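Local coordinates for protein cytosine deaminase (Klebsiella pneumoniae, PDB 4R85) that probably deaminates cytosine and 5-methylcytosine by hydrolysis, using an iron(II) ion held in a barrel of the amidohydrolase fold, at residues D143-A148 with A172-G177; Q217-E222 with G246-A251. One frame throughout, in Å; residues are numbered along the deposited sequence.

Interaction 1 (D143-A148 with A172-G177); sequences DLQIVA and ADVVGG
I146 and A148 meet residues 172-177 through their backbone N and O atoms, joining two neighbouring parallel strands of the barrel. Both backbone polar atoms of I146 are satisfied. I146 N donates to D173 OD2 at 2.7 Å, with an N-H...O angle of 162°. The carboxylate uses its anti lone pair for this bond. CG of D173 lies beside its own backbone N (chi1 -37°), on the side of I146, where both D173 OD2 and D173 N meet the I146 backbone. The other oxygen, OD1, forms a salt bridge with K135. I146 O accepts from V174 N at 3.0 Å, with the donor tilted 26° from the carbonyl plane. It also takes a weak bond from D173 N. Further on, A148 N donates to V174 O at 2.9 Å, nearly along the C=O axis. G176 N returns a weak bond to A148 O. The CA of V147 adds a C-H...O contact to V174 O. On the face that V147 and V174 share, V147 CG2 rests 3.7 Å from V174 CB. V147 CG1 reaches 3.6 Å to G176 CA. On the opposite face, A148 CB packs against A172 CB. Q145 lies near V174, but its OE1 is bound by R115. The aspartate thus does the work of a strand carbonyl where regular pairing has yet to begin. The buried I146 N is satisfied by a charge that K135 probably balances.

Interaction 2 (Q217-E222 with G246-A251); sequences QSRFLE and GSYDNA
The loops after strands 205-209 and 237-240 of the amidohydrolase barrel meet here, each close to the start of its next helix. Y248 carries the contact. Y248 OH donates to S218 O at 2.7 Å, in the carbonyl plane and on a lone pair. S218 O also lies in the plane of the tyrosine ring, at its edge, 3.3 Å from Y248 CE1. Water 2 donates to the same OH and accepts from E222 N at 3.1 Å, so the hydroxyl is gripped from two directions. R219 passes the ring obliquely, with its CG 4.0 Å from Y248 CE1. This CG is set beside the backbone N (chi1 -66°), and from it the extended chain carries the guanidinium on to water 1. The guanidinium and ring planes stand 71° apart. Water 1, at the guanidinium edge, accepts from R219 NH1 at 2.8 Å and from D249 N at 2.9 Å. Q217 OE1 sits over one guanidinium face, toward its rim. R219 NH1 and D249 OD2 are 5.4 Å apart, so their opposite charges do not touch. D249 is the N-cap of helix 250-263, and its OD2 accepts from Y252 N. Y252 also takes R219 in a cation-pi contact and meets the Y248 ring edge-to-face. L221, on helix 220-231, packs on L256 and L260, so the contact lies where that helix starts against helix 250-263.

In the fold
Both interactions belong to the same barrel and come in series along the chain, interaction 1 closing before interaction 2 opens. Their centres are 26 Å apart and their nearest atoms about 9 Å, without touching. Interaction 1 lies in the wall, in the beta-alpha-beta unit of strand 143-149, helix 160-170 and strand 174-175. Interaction 2 lies further out, joining the starts of helices 220-231 and 250-263. Strands 174-175, 205-209 and 237-240 are neighbours in one sheet, and the last two precede those helices. Iron ligands H209 and H241 stand at or just beyond their ends. Interaction 1 thus lies near the metal, and interaction 2 in the outer layer around the site.

Interaction 1 (D143-A148 with A172-G177)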
ATOM      1  N   ASP A 143      11.013   4.686  23.089  1.00 18.73           N
ATOM      2  CA  ASP A 143      11.157   6.022  23.640  1.00 20.25           C
ATOM      3  C   ASP A 143       9.970   6.846  23.143  1.00 20.88           C
ATOM      4  O   ASP A 143       9.872   7.156  21.953  1.00 17.63           O
ATOM      5  CB  ASP A 143      12.482   6.651  23.196  1.00 20.47           C
ATOM      6  CG  ASP A 143      13.691   5.946  23.790  1.00 32.47           C
ATOM      7  OD1 ASP A 143      14.313   5.109  23.095  1.00 37.83           O
ATOM      8  OD2 ASP A 143      14.013   6.227  24.959  1.00 37.07           O
ATOM      9  N   LEU A 144       9.065   7.187  24.055  1.00 20.00           N
ATOM     10  CA  LEU A 144       7.818   7.850  23.681  1.00 19.21           C
ATOM     11  C   LEU A 144       7.861   9.362  23.896  1.00 20.85           C
ATOM     12  O   LEU A 144       8.178   9.824  24.989  1.00 23.21           O
ATOM     13  CB  LEU A 144       6.658   7.256  24.490  1.00 15.67           C
ATOM     14  CG  LEU A 144       5.245   7.780  24.201  1.00 14.03           C
ATOM     15  CD1 LEU A 144       4.847   7.468  22.757  1.00 13.46           C
ATOM     16  CD2 LEU A 144       4.244   7.167  25.183  1.00 21.32           C
ATOM     17  N   GLN A 145       7.530  10.129  22.859  1.00 13.41           N
ATOM     18  CA  GLN A 145       7.292  11.561  23.027  1.00 15.83           C
ATOM     19  C   GLN A 145       5.801  11.843  23.022  1.00 16.37           C
ATOM     20  O   GLN A 145       5.050  11.217  22.281  1.00 18.57           O
ATOM     21  CB  GLN A 145       7.950  12.361  21.910  1.00 16.49           C
ATOM     22  CG  GLN A 145       9.464  12.260  21.925  1.00 13.14           C
ATOM     23  CD  GLN A 145      10.109  13.166  20.891  1.00 14.13           C
ATOM     24  OE1 GLN A 145       9.437  13.980  20.248  1.00 16.36           O
ATOM     25  NE2 GLN A 145      11.423  13.035  20.731  1.00 15.98           N
ATOM     26  N   ILE A 146       5.373  12.800  23.834  1.00 14.72           N
ATOM     27  CA  ILE A 146       3.945  13.117  23.911  1.00 12.91           C
ATOM     28  C   ILE A 146       3.636  14.551  23.497  1.00 13.87           C
ATOM     29  O   ILE A 146       4.208  15.493  24.042  1.00 14.29           O
ATOM     30  CB  ILE A 146       3.406  12.881  25.327  1.00 15.25           C
ATOM     31  CG1 ILE A 146       3.470  11.390  25.666  1.00 17.45           C
ATOM     32  CG2 ILE A 146       1.983  13.431  25.457  1.00 16.00           C
ATOM     33  CD1 ILE A 146       3.421  11.107  27.149  1.00 15.77           C
ATOM     34  N   VAL A 147       2.713  14.698  22.547  1.00 12.80           N
ATOM     35  CA  VAL A 147       2.282  16.004  22.063  1.00 12.98           C
ATOM     36  C   VAL A 147       0.927  16.405  22.667  1.00 17.91           C
ATOM     37  O   VAL A 147      -0.050  15.655  22.565  1.00 14.50           O
ATOM     38  CB  VAL A 147       2.101  16.006  20.533  1.00 13.12           C
ATOM     39  CG1 VAL A 147       1.880  17.440  20.022  1.00 11.98           C
ATOM     40  CG2 VAL A 147       3.305  15.350  19.813  1.00 15.04           C
ATOM     41  N   ALA A 148       0.869  17.587  23.279  1.00 12.07           N
ATOM     42  CA  ALA A 148      -0.408  18.171  23.693  1.00 16.17           C
ATOM     43  C   ALA A 148      -1.176  18.676  22.478  1.00 15.09           C
ATOM     44  O   ALA A 148      -0.926  19.771  21.979  1.00 16.18           O
ATOM     45  CB  ALA A 148      -0.186  19.299  24.678  1.00 16.15           C
ATOM     46  N   ALA A 172       3.846  16.906  29.013  1.00 18.92           N
ATOM     47  CA  ALA A 172       3.908  16.695  27.568  1.00 15.56           C
ATOM     48  C   ALA A 172       5.182  17.355  27.017  1.00 19.16           C
ATOM     49  O   ALA A 172       5.499  18.494  27.368  1.00 23.88           O
ATOM     50  CB  ALA A 172       2.679  17.261  26.886  1.00 15.35           C
ATOM     51  N   ASP A 173       5.912  16.626  26.175  1.00 19.90           N
ATOM     52  CA  ASP A 173       7.203  17.079  25.645  1.00 24.38           C
ATOM     53  C   ASP A 173       7.038  18.023  24.456  1.00 22.93           C
ATOM     54  O   ASP A 173       7.944  18.803  24.141  1.00 22.67           O
ATOM     55  CB  ASP A 173       8.037  15.888  25.159  1.00 29.10           C
ATOM     56  CG  ASP A 173       7.879  14.660  26.024  1.00 40.69           C
ATOM     57  OD1 ASP A 173       8.676  14.498  26.975  1.00 46.25           O
ATOM     58  OD2 ASP A 173       6.964  13.849  25.752  1.00 36.58           O
ATOM     59  N   VAL A 174       5.904  17.914  23.766  1.00 12.77           N
ATOM     60  CA  VAL A 174       5.708  18.652  22.522  1.00 16.01           C
ATOM     61  C   VAL A 174       4.410  19.454  22.549  1.00 14.24           C
ATOM     62  O   VAL A 174       3.380  18.973  23.043  1.00 15.86           O
ATOM     63  CB  VAL A 174       5.690  17.695  21.297  1.00 16.53           C
ATOM     64  CG1 VAL A 174       5.802  18.478  19.991  1.00 14.60           C
ATOM     65  CG2 VAL A 174       6.814  16.689  21.390  1.00 13.34           C
ATOM     66  N   VAL A 175       4.465  20.681  22.031  1.00 12.67           N
ATOM     67  CA  VAL A 175       3.277  21.521  21.916  1.00 11.73           C
ATOM     68  C   VAL A 175       2.598  21.314  20.563  1.00 13.00           C
ATOM     69  O   VAL A 175       3.232  21.470  19.510  1.00 12.24           O
ATOM     70  CB  VAL A 175       3.613  23.013  22.067  1.00 13.82           C
ATOM     71  CG1 VAL A 175       2.376  23.861  21.799  1.00 14.64           C
ATOM     72  CG2 VAL A 175       4.182  23.302  23.457  1.00 12.51           C
ATOM     73  N   GLY A 176       1.304  20.982  20.590  1.00 16.53           N
ATOM     74  CA  GLY A 176       0.562  20.729  19.366  1.00 11.60           C
ATOM     75  C   GLY A 176      -0.324  21.887  18.938  1.00 13.55           C
ATOM     76  O   GLY A 176      -0.256  22.973  19.504  1.00 12.75           O
ATOM     77  N   GLY A 177      -1.161  21.649  17.933  1.00 11.53           N
ATOM     78  CA  GLY A 177      -2.078  22.666  17.454  1.00 13.94           C
ATOM     79  C   GLY A 177      -2.921  22.161  16.298  1.00 12.11           C
ATOM     80  O   GLY A 177      -2.670  21.078  15.776  1.00 12.78           O
TER

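Interaction 2 (Q217-E222 with G246-A251)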
ATOM      1  N   GLN A 217      -6.844  27.691   0.283  1.00 10.00           N
ATOM      2  CA  GLN A 217      -6.593  28.890   1.079  1.00 17.41           C
ATOM      3  C   GLN A 217      -6.248  28.597   2.542  1.00 12.89           C
ATOM      4  O   GLN A 217      -6.093  29.515   3.343  1.00 16.24           O
ATOM      5  CB  GLN A 217      -7.734  29.900   0.945  1.00 19.62           C
ATOM      6  CG  GLN A 217      -7.965  30.326  -0.509  1.00 23.51           C
ATOM      7  CD  GLN A 217      -6.670  30.629  -1.289  1.00 24.83           C
ATOM      8  OE1 GLN A 217      -5.748  31.300  -0.796  1.00 20.89           O
ATOM      9  NE2 GLN A 217      -6.616  30.147  -2.526  1.00 21.23           N
ATOM     10  N   SER A 218      -6.088  27.324   2.888  1.00  9.16           N
ATOM     11  CA  SER A 218      -5.643  27.005   4.234  1.00  9.18           C
ATOM     12  C   SER A 218      -4.126  27.183   4.277  1.00 12.97           C
ATOM     13  O   SER A 218      -3.373  26.313   3.832  1.00 11.92           O
ATOM     14  CB  SER A 218      -6.043  25.577   4.622  1.00 15.14           C
ATOM     15  OG  SER A 218      -5.851  25.366   6.012  1.00 11.67           O
ATOM     16  N   ARG A 219      -3.678  28.325   4.791  1.00  9.78           N
ATOM     17  CA  ARG A 219      -2.259  28.669   4.709  1.00 15.78           C
ATOM     18  C   ARG A 219      -1.657  28.982   6.080  1.00 14.59           C
ATOM     19  O   ARG A 219      -0.913  29.946   6.242  1.00 13.58           O
ATOM     20  CB  ARG A 219      -2.066  29.858   3.757  1.00 13.01           C
ATOM     21  CG  ARG A 219      -2.407  29.552   2.296  1.00 15.11           C
ATOM     22  CD  ARG A 219      -2.341  30.816   1.430  1.00 18.35           C
ATOM     23  NE  ARG A 219      -2.599  30.528   0.020  1.00 17.98           N
ATOM     24  CZ  ARG A 219      -2.374  31.387  -0.973  1.00 17.59           C
ATOM     25  NH1 ARG A 219      -2.653  31.048  -2.229  1.00 18.12           N
ATOM     26  NH2 ARG A 219      -1.889  32.591  -0.707  1.00 17.76           N
ATOM     27  N   PHE A 220      -1.973  28.168   7.075  1.00 10.75           N
ATOM     28  CA  PHE A 220      -1.392  28.385   8.392  1.00 11.52           C
ATOM     29  C   PHE A 220       0.072  27.960   8.454  1.00 11.71           C
ATOM     30  O   PHE A 220       0.813  28.396   9.327  1.00 10.01           O
ATOM     31  CB  PHE A 220      -2.270  27.729   9.461  1.00 12.20           C
ATOM     32  CG  PHE A 220      -3.637  28.330   9.505  1.00 12.81           C
ATOM     33  CD1 PHE A 220      -4.688  27.760   8.798  1.00 12.39           C
ATOM     34  CD2 PHE A 220      -3.849  29.534  10.160  1.00 10.82           C
ATOM     35  CE1 PHE A 220      -5.942  28.355   8.803  1.00 13.68           C
ATOM     36  CE2 PHE A 220      -5.105  30.127  10.169  1.00 10.78           C
ATOM     37  CZ  PHE A 220      -6.147  29.537   9.480  1.00 12.18           C
ATOM     38  N   LEU A 221       0.484  27.126   7.502  1.00  9.00           N
ATOM     39  CA  LEU A 221       1.882  26.730   7.394  1.00 10.70           C
ATOM     40  C   LEU A 221       2.820  27.944   7.346  1.00 11.60           C
ATOM     41  O   LEU A 221       3.851  27.951   8.025  1.00 11.41           O
ATOM     42  CB  LEU A 221       2.091  25.848   6.154  1.00 10.18           C
ATOM     43  CG  LEU A 221       3.547  25.439   5.925  1.00 12.35           C
ATOM     44  CD1 LEU A 221       4.085  24.659   7.131  1.00 13.32           C
ATOM     45  CD2 LEU A 221       3.642  24.594   4.656  1.00 11.46           C
ATOM     46  N   GLU A 222       2.471  28.968   6.564  1.00 11.26           N
ATOM     47  CA  GLU A 222       3.325  30.165   6.484  1.00 14.23           C
ATOM     48  C   GLU A 222       3.464  30.860   7.837  1.00 14.71           C
ATOM     49  O   GLU A 222       4.519  31.392   8.158  1.00 11.21           O
ATOM     50  CB  GLU A 222       2.837  31.161   5.422  1.00 11.12           C
ATOM     51  CG  GLU A 222       1.507  31.866   5.764  1.00 16.94           C
ATOM     52  CD  GLU A 222       1.059  32.868   4.700  1.00 23.66           C
ATOM     53  OE1 GLU A 222       0.386  33.868   5.060  1.00 20.16           O
ATOM     54  OE2 GLU A 222       1.355  32.643   3.505  1.00 18.93           O
ATOM     55  N   GLY A 246      -0.711  20.231  -1.107  1.00 13.70           N
ATOM     56  CA  GLY A 246      -1.001  19.476  -2.317  1.00 14.36           C
ATOM     57  C   GLY A 246      -2.072  20.089  -3.209  1.00 17.50           C
ATOM     58  O   GLY A 246      -2.300  19.614  -4.322  1.00 18.66           O
ATOM     59  N   SER A 247      -2.728  21.146  -2.733  1.00 10.60           N
ATOM     60  CA  SER A 247      -3.676  21.878  -3.562  1.00 11.30           C
ATOM     61  C   SER A 247      -3.314  23.365  -3.750  1.00 12.11           C
ATOM     62  O   SER A 247      -4.102  24.115  -4.333  1.00 13.26           O
ATOM     63  CB  SER A 247      -5.091  21.762  -2.968  1.00 16.30           C
ATOM     64  OG  SER A 247      -5.497  20.398  -2.890  1.00 14.36           O
ATOM     65  N   TYR A 248      -2.148  23.803  -3.255  1.00 10.63           N
ATOM     66  CA  TYR A 248      -1.811  25.234  -3.309  1.00 11.72           C
ATOM     67  C   TYR A 248      -1.678  25.756  -4.730  1.00 12.57           C
ATOM     68  O   TYR A 248      -1.297  25.030  -5.654  1.00 13.43           O
ATOM     69  CB  TYR A 248      -0.496  25.570  -2.576  1.00 13.45           C
ATOM     70  CG  TYR A 248      -0.594  25.681  -1.072  1.00  9.14           C
ATOM     71  CD1 TYR A 248      -1.833  25.762  -0.435  1.00 11.29           C
ATOM     72  CD2 TYR A 248       0.553  25.705  -0.287  1.00 11.59           C
ATOM     73  CE1 TYR A 248      -1.913  25.854   0.944  1.00 14.93           C
ATOM     74  CE2 TYR A 248       0.483  25.798   1.092  1.00 11.59           C
ATOM     75  CZ  TYR A 248      -0.753  25.869   1.700  1.00 12.35           C
ATOM     76  OH  TYR A 248      -0.820  25.959   3.074  1.00 11.51           O
ATOM     77  N   ASP A 249      -1.986  27.031  -4.890  1.00 15.42           N
ATOM     78  CA  ASP A 249      -1.575  27.740  -6.081  1.00 15.66           C
ATOM     79  C   ASP A 249      -0.065  27.540  -6.237  1.00 11.56           C
ATOM     80  O   ASP A 249       0.683  27.625  -5.265  1.00 11.16           O
ATOM     81  CB  ASP A 249      -1.881  29.224  -5.939  1.00 17.37           C
ATOM     82  CG  ASP A 249      -1.375  30.024  -7.118  1.00 19.52           C
ATOM     83  OD1 ASP A 249      -2.125  30.138  -8.114  1.00 14.71           O
ATOM     84  OD2 ASP A 249      -0.224  30.516  -7.056  1.00 16.36           O
ATOM     85  N   ASN A 250       0.375  27.253  -7.450  1.00 10.95           N
ATOM     86  CA  ASN A 250       1.778  26.929  -7.682  1.00 14.39           C
ATOM     87  C   ASN A 250       2.752  28.087  -7.555  1.00 15.10           C
ATOM     88  O   ASN A 250       3.885  27.882  -7.118  1.00 14.63           O
ATOM     89  CB  ASN A 250       1.950  26.223  -9.021  1.00 14.92           C
ATOM     90  CG  ASN A 250       1.293  24.875  -9.027  1.00 21.57           C
ATOM     91  OD1 ASN A 250       1.296  24.173  -8.015  1.00 13.91           O
ATOM     92  ND2 ASN A 250       0.698  24.511 -10.153  1.00 31.79           N
ATOM     93  N   ALA A 251       2.324  29.293  -7.936  1.00 11.29           N
ATOM     94  CA  ALA A 251       3.173  30.476  -7.792  1.00 16.28           C
ATOM     95  C   ALA A 251       3.379  30.798  -6.311  1.00 11.71           C
ATOM     96  O   ALA A 251       4.506  31.070  -5.863  1.00 12.76           O
ATOM     97  CB  ALA A 251       2.566  31.668  -8.528  1.00 14.54           C
TER
HETATM   98  O   HOH W   1      -3.419  28.371  -2.806  1.00 15.21           O
HETATM   99  O   HOH W   2       0.978  28.147   3.944  1.00 15.05           O